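Local coordinates for putative isocitrate dehydrogenase, NAD-dependent (Methylococcus capsulatus, PDB 6LKY), which catalyses the oxidative decarboxylation of isocitrate to 2-oxoglutarate, probably with NAD as the electron acceptor, at the interface of chains A and B. Coordinates in Å, arbitrary orientation; residue numbers count along the deposited sequence, not the author numbering. Chains: chain A/B, Putative isocitrate dehydrogenase, NAD-dependent.

Contact 1: the interface of chains A and B. Residues chain A 71-78, 127; chain B 173, 175-176, 179, 183, 186, 205.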
# COMPACT_ATOMS: atom_id res chain seq x y z
N THR A 71 4.27 -10.51 16.51
CA THR A 71 5.62 -9.97 16.45
C THR A 71 5.67 -8.62 17.16
O THR A 71 4.89 -7.73 16.83
CB THR A 71 6.08 -9.80 14.97
OG1 THR A 71 6.02 -11.07 14.32
CG2 THR A 71 7.51 -9.23 14.88
N PRO A 72 6.58 -8.43 18.12
CA PRO A 72 6.66 -7.13 18.82
C PRO A 72 7.17 -6.01 17.91
O PRO A 72 7.96 -6.22 16.99
CB PRO A 72 7.63 -7.39 19.98
CG PRO A 72 7.99 -8.86 19.92
CD PRO A 72 7.59 -9.40 18.59
N VAL A 73 6.68 -4.81 18.20
CA VAL A 73 6.96 -3.61 17.42
C VAL A 73 8.10 -2.84 18.07
O VAL A 73 8.13 -2.67 19.30
CB VAL A 73 5.70 -2.73 17.28
CG1 VAL A 73 4.59 -3.52 16.61
CG2 VAL A 73 5.24 -2.25 18.64
N GLY A 74 9.07 -2.41 17.26
CA GLY A 74 10.11 -1.51 17.70
C GLY A 74 11.26 -2.17 18.41
O GLY A 74 12.24 -1.50 18.75
N GLY A 75 11.15 -3.47 18.68
CA GLY A 75 12.17 -4.19 19.41
C GLY A 75 11.69 -5.61 19.61
O GLY A 75 10.74 -6.05 18.96
N GLY A 76 12.32 -6.32 20.55
CA GLY A 76 11.93 -7.70 20.77
C GLY A 76 12.38 -8.61 19.63
O GLY A 76 13.11 -8.22 18.72
N TYR A 77 11.91 -9.86 19.70
CA TYR A 77 12.37 -10.88 18.77
C TYR A 77 11.90 -10.59 17.34
O TYR A 77 10.87 -9.93 17.12
CB TYR A 77 11.89 -12.27 19.23
CG TYR A 77 10.38 -12.43 19.39
CD1 TYR A 77 9.59 -12.74 18.29
CD2 TYR A 77 9.76 -12.31 20.63
CE1 TYR A 77 8.21 -12.90 18.42
CE2 TYR A 77 8.37 -12.47 20.77
CZ TYR A 77 7.60 -12.77 19.66
OH TYR A 77 6.23 -12.95 19.77
N ARG A 78 12.69 -11.05 16.37
CA ARG A 78 12.29 -10.95 14.98
C ARG A 78 11.08 -11.85 14.72
O ARG A 78 10.90 -12.87 15.38
CB ARG A 78 13.44 -11.35 14.04
CG ARG A 78 14.69 -10.48 14.14
CD ARG A 78 14.71 -9.37 13.07
NE ARG A 78 15.49 -8.22 13.52
CZ ARG A 78 15.42 -7.01 12.99
NH1 ARG A 78 16.15 -6.01 13.46
NH2 ARG A 78 14.61 -6.79 11.96
N GLU A 127 19.38 -4.24 9.59
CA GLU A 127 19.10 -2.88 10.06
C GLU A 127 20.07 -2.51 11.16
O GLU A 127 20.61 -3.37 11.84
CB GLU A 127 17.72 -2.70 10.68
CG GLU A 127 16.57 -3.45 10.15
CD GLU A 127 15.33 -3.08 10.95
OE1 GLU A 127 14.75 -2.03 10.63
OE2 GLU A 127 14.97 -3.81 11.90
N HIS B 173 3.13 2.72 10.26
CA HIS B 173 4.49 2.22 10.37
C HIS B 173 4.53 0.73 10.05
O HIS B 173 3.50 0.08 9.92
CB HIS B 173 5.02 2.45 11.79
CG HIS B 173 4.25 1.68 12.82
ND1 HIS B 173 4.56 0.37 13.15
CD2 HIS B 173 3.14 1.99 13.53
CE1 HIS B 173 3.70 -0.06 14.05
NE2 HIS B 173 2.82 0.90 14.29
N ALA B 175 6.82 -1.26 12.18
CA ALA B 175 7.87 -1.36 13.18
C ALA B 175 8.02 -2.76 13.75
O ALA B 175 9.00 -3.02 14.45
CB ALA B 175 7.62 -0.35 14.31
N ASN B 176 7.11 -3.68 13.45
CA ASN B 176 7.34 -5.06 13.84
C ASN B 176 8.45 -5.69 13.01
O ASN B 176 9.24 -6.49 13.53
CB ASN B 176 6.05 -5.89 13.74
CG ASN B 176 5.35 -5.75 12.39
OD1 ASN B 176 5.64 -4.86 11.59
ND2 ASN B 176 4.41 -6.65 12.13
N LYS B 179 12.37 -2.80 12.66
CA LYS B 179 12.43 -2.42 14.06
C LYS B 179 13.24 -1.15 14.27
O LYS B 179 13.00 -0.42 15.24
CB LYS B 179 13.02 -3.58 14.88
CG LYS B 179 12.09 -4.80 14.94
CD LYS B 179 12.68 -5.90 15.79
CE LYS B 179 11.83 -7.17 15.73
NZ LYS B 179 10.49 -7.00 16.36
N GLY B 183 10.60 1.62 13.76
CA GLY B 183 10.53 1.65 15.22
C GLY B 183 10.94 3.00 15.80
O GLY B 183 10.31 3.49 16.74
N LEU B 186 8.10 5.46 15.12
CA LEU B 186 6.98 5.23 16.05
C LEU B 186 7.30 5.71 17.47
O LEU B 186 6.44 6.30 18.14
CB LEU B 186 6.62 3.74 16.09
CG LEU B 186 5.60 3.25 17.12
CD1 LEU B 186 4.22 3.93 16.93
CD2 LEU B 186 5.49 1.73 17.02
N ILE B 205 -0.10 -0.59 11.83
CA ILE B 205 0.82 -1.23 10.90
C ILE B 205 0.29 -1.08 9.48
O ILE B 205 -0.91 -1.24 9.23
CB ILE B 205 1.02 -2.70 11.31
CG1 ILE B 205 1.55 -2.76 12.75
CG2 ILE B 205 2.00 -3.42 10.36
CD1 ILE B 205 1.69 -4.18 13.34
O HOH W 1 12.90 1.07 17.66

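Contact 2: the interface of chains A and B. Residues chain A 142-146, 178, 180-181, 184; chain B 127, 129, 138-141.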
# COMPACT_ATOMS: atom_id res chain seq x y z
N ILE A 142 17.96 -2.12 5.32
CA ILE A 142 18.49 -2.48 4.01
C ILE A 142 17.53 -3.47 3.37
O ILE A 142 17.24 -4.53 3.94
CB ILE A 142 19.91 -3.06 4.14
CG1 ILE A 142 20.84 -2.00 4.76
CG2 ILE A 142 20.43 -3.55 2.77
CD1 ILE A 142 22.30 -2.37 4.73
N ALA A 143 17.04 -3.14 2.18
CA ALA A 143 16.32 -4.12 1.36
C ALA A 143 17.31 -4.87 0.49
O ALA A 143 18.22 -4.27 -0.09
CB ALA A 143 15.26 -3.43 0.51
N VAL A 144 17.17 -6.19 0.42
CA VAL A 144 18.07 -7.04 -0.35
C VAL A 144 17.28 -7.74 -1.45
O VAL A 144 16.28 -8.41 -1.17
CB VAL A 144 18.79 -8.07 0.53
CG1 VAL A 144 19.58 -9.06 -0.34
CG2 VAL A 144 19.73 -7.36 1.49
N VAL A 145 17.74 -7.59 -2.69
CA VAL A 145 17.21 -8.33 -3.83
C VAL A 145 18.37 -9.07 -4.48
O VAL A 145 19.37 -8.44 -4.85
CB VAL A 145 16.53 -7.39 -4.85
CG1 VAL A 145 16.21 -8.14 -6.14
CG2 VAL A 145 15.28 -6.77 -4.24
N THR A 146 18.24 -10.39 -4.62
CA THR A 146 19.20 -11.23 -5.32
C THR A 146 18.63 -11.63 -6.68
O THR A 146 17.41 -11.70 -6.86
CB THR A 146 19.55 -12.51 -4.55
OG1 THR A 146 18.36 -13.29 -4.36
CG2 THR A 146 20.19 -12.21 -3.20
N LEU A 178 13.49 3.05 -6.48
CA LEU A 178 14.38 1.96 -6.07
C LEU A 178 14.97 1.35 -7.34
O LEU A 178 14.56 0.29 -7.83
CB LEU A 178 13.62 0.94 -5.24
CG LEU A 178 13.00 1.53 -3.96
CD1 LEU A 178 12.12 0.53 -3.22
CD2 LEU A 178 14.11 2.06 -3.05
N CYS A 180 17.93 0.14 -8.05
CA CYS A 180 18.77 -1.05 -7.98
C CYS A 180 17.97 -2.30 -7.63
O CYS A 180 18.06 -3.30 -8.34
CB CYS A 180 19.91 -0.85 -6.98
SG CYS A 180 21.11 0.38 -7.57
N THR A 181 17.22 -2.27 -6.52
CA THR A 181 16.52 -3.46 -6.05
C THR A 181 15.27 -3.73 -6.88
O THR A 181 15.14 -4.77 -7.53
CB THR A 181 16.15 -3.30 -4.57
OG1 THR A 181 15.54 -2.01 -4.38
CG2 THR A 181 17.39 -3.38 -3.68
N LEU A 184 16.24 -4.20 -10.60
CA LEU A 184 16.71 -5.55 -10.94
C LEU A 184 15.55 -6.54 -10.96
O LEU A 184 15.45 -7.38 -11.87
CB LEU A 184 17.78 -5.99 -9.95
CG LEU A 184 18.42 -7.37 -10.14
CD1 LEU A 184 19.17 -7.45 -11.47
CD2 LEU A 184 19.35 -7.71 -8.97
N GLU B 127 21.63 3.35 -2.77
CA GLU B 127 21.49 1.99 -3.29
C GLU B 127 22.76 1.60 -3.99
O GLU B 127 23.54 2.45 -4.42
CB GLU B 127 20.39 1.81 -4.34
CG GLU B 127 19.07 2.46 -4.16
CD GLU B 127 18.21 2.16 -5.37
OE1 GLU B 127 17.49 1.13 -5.34
OE2 GLU B 127 18.30 2.91 -6.37
N PHE B 129 24.42 -1.94 -6.56
CA PHE B 129 24.49 -3.33 -6.98
C PHE B 129 25.66 -4.01 -6.27
O PHE B 129 26.65 -3.36 -5.92
CB PHE B 129 24.67 -3.42 -8.50
CG PHE B 129 23.53 -2.83 -9.28
CD1 PHE B 129 22.32 -3.52 -9.40
CD2 PHE B 129 23.67 -1.60 -9.92
CE1 PHE B 129 21.27 -2.99 -10.14
CE2 PHE B 129 22.62 -1.06 -10.66
CZ PHE B 129 21.41 -1.76 -10.77
N ALA B 138 23.39 -9.16 -6.95
CA ALA B 138 22.36 -8.74 -6.01
C ALA B 138 22.29 -7.23 -6.02
O ALA B 138 23.09 -6.56 -6.67
CB ALA B 138 22.64 -9.24 -4.58
N ALA B 139 21.32 -6.69 -5.28
CA ALA B 139 21.13 -5.26 -5.16
C ALA B 139 20.67 -4.94 -3.74
O ALA B 139 20.01 -5.75 -3.09
CB ALA B 139 20.10 -4.75 -6.17
N GLU B 140 21.01 -3.74 -3.29
CA GLU B 140 20.59 -3.29 -1.98
C GLU B 140 20.13 -1.84 -2.07
O GLU B 140 20.66 -1.05 -2.86
CB GLU B 140 21.72 -3.41 -0.96
CG GLU B 140 22.07 -4.81 -0.63
CD GLU B 140 23.07 -4.92 0.50
OE1 GLU B 140 23.29 -6.06 0.98
OE2 GLU B 140 23.62 -3.87 0.93
N SER B 141 19.14 -1.51 -1.25
CA SER B 141 18.60 -0.16 -1.13
C SER B 141 18.49 0.16 0.35
O SER B 141 18.06 -0.68 1.14
CB SER B 141 17.23 -0.04 -1.78
OG SER B 141 17.30 -0.21 -3.18

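Contact 1: the interface of chains A and B
The guanidinium plane of A:Arg78 carries the aliphatic stem of B:Lys179 over the centre of one face, with CD 4.1 Å above the plane, and the carboxylate of A:Glu127 lies at its edge. In this member of the isocitrate/isopropylmalate dehydrogenase family the site is probably the edge of the NAD-binding cleft, since A:Thr71 and B:Asn176 both bind NAD; they meet methyl to CB from opposite subunits, crossing at about a right angle. Both terminal nitrogens of A:Arg78, NH1 and NH2, bind end-on to the single oxygen OE2 of A:Glu127, which would help fix the turn of the arginine head. A:Tyr77 takes the ring methylene CD of A:Pro72 on one face, toward the rim. On the partner, the B:His173 imidazole is capped by B:Leu186 CD2, 3.8 Å above its plane, and its ND1 accepts the in-plane N-H of B:Ala175 at 2.9 Å, which sets the ring's rotation.

B:Lys179 is the main anchor. Its stem runs extended past A:Arg78 in the opposite direction and bends only at the tip (chi4 -67°), turning the ammonium into a ring of backbone carbonyls. NZ hydrogen-bonds A:Pro72 O at 2.7 Å and A:Gly75 O at 2.8 Å. It also donates to A:Tyr77 O at 3.1 Å and, within its own chain, to B:Asn176 O at 3.1 Å. With four acceptors around three N-H groups, at least one N-H must be shared. B:Asn176 O is met in the carbonyl plane, on a lone pair, whereas A:Gly75 O and A:Tyr77 O are approached from above their planes. The four carbonyls would probably favour the charged amine, which in turn probably helps keep the glycine-rich loop of chain A curled round it.

The amide of A:Gly74 makes a nearly straight bond (170° at H) to B:Ala175 O, 2.9 Å from its N, although the donor stands above the carbonyl plane. A water joins A:Gly74 O to B:Lys179 O, while the CG1 branch of A:Val73 rests obliquely against B:Asn176 CB.

Contact 2: the interface of chains A and B
Strand 135-146 of each subunit pairs antiparallel with its counterpart through backbone bonds such as A:Val145 N to B:Ala139 O at 3.0 Å (176° at H), and on one side of the pair the packing is close. There the carboxylate oxygen OE1 of B:Glu127 accepts hydrogen bonds from B:Ser141 OG at 2.5 Å, on its anti lone pair, and from the backbone N of A:Cys180 at 2.9 Å, which comes from above the carboxylate plane. B:Ser141 OG also bonds A:Thr181 OG1 at 2.8 Å; the threonine hydroxyl sits between its backbone N and carbonyl carbon (chi1 48°), while CG2 presses on B:Ser141. A:Cys180 SG lies toward the rim of one face of the B:Phe129 ring, 3.7 Å from CE2, and the small B:Ala139 CB fits against the backbone of A:Cys180. An alanine in place of B:Glu127 removes the acceptor shared by A:Cys180 N and B:Ser141 OG, and would probably loosen the turn before helix 181-193.

The other side is looser. The extended B:Glu140 chain lies alongside A:Val144 and crosses A:Ile142 obliquely, meeting the latter's CG2 with CD at 3.7 Å; its carboxylate probably faces solvent.

The strand pair lies in what is probably the clasp-like part of the dimer, and the start of A helix 181-193 packs against one of its faces.

The C-alpha centres of contact 1 and contact 2 lie about 22 Å apart along the same two-fold interface. Glu127 appears in both: the chain A copy in contact 1 and the chain B copy in contact 2. Because the dimer is symmetric, each copy can face both ways, one carboxylate oxygen toward its own arginine and the other toward its own serine and the partner's turn before helix 181-193. That turn and helix also serve both contacts. The paired strands of contact 2 would therefore help hold in place the segment that, in contact 1, completes the neighbouring NAD site, which suggests that dimerisation helps build the active site.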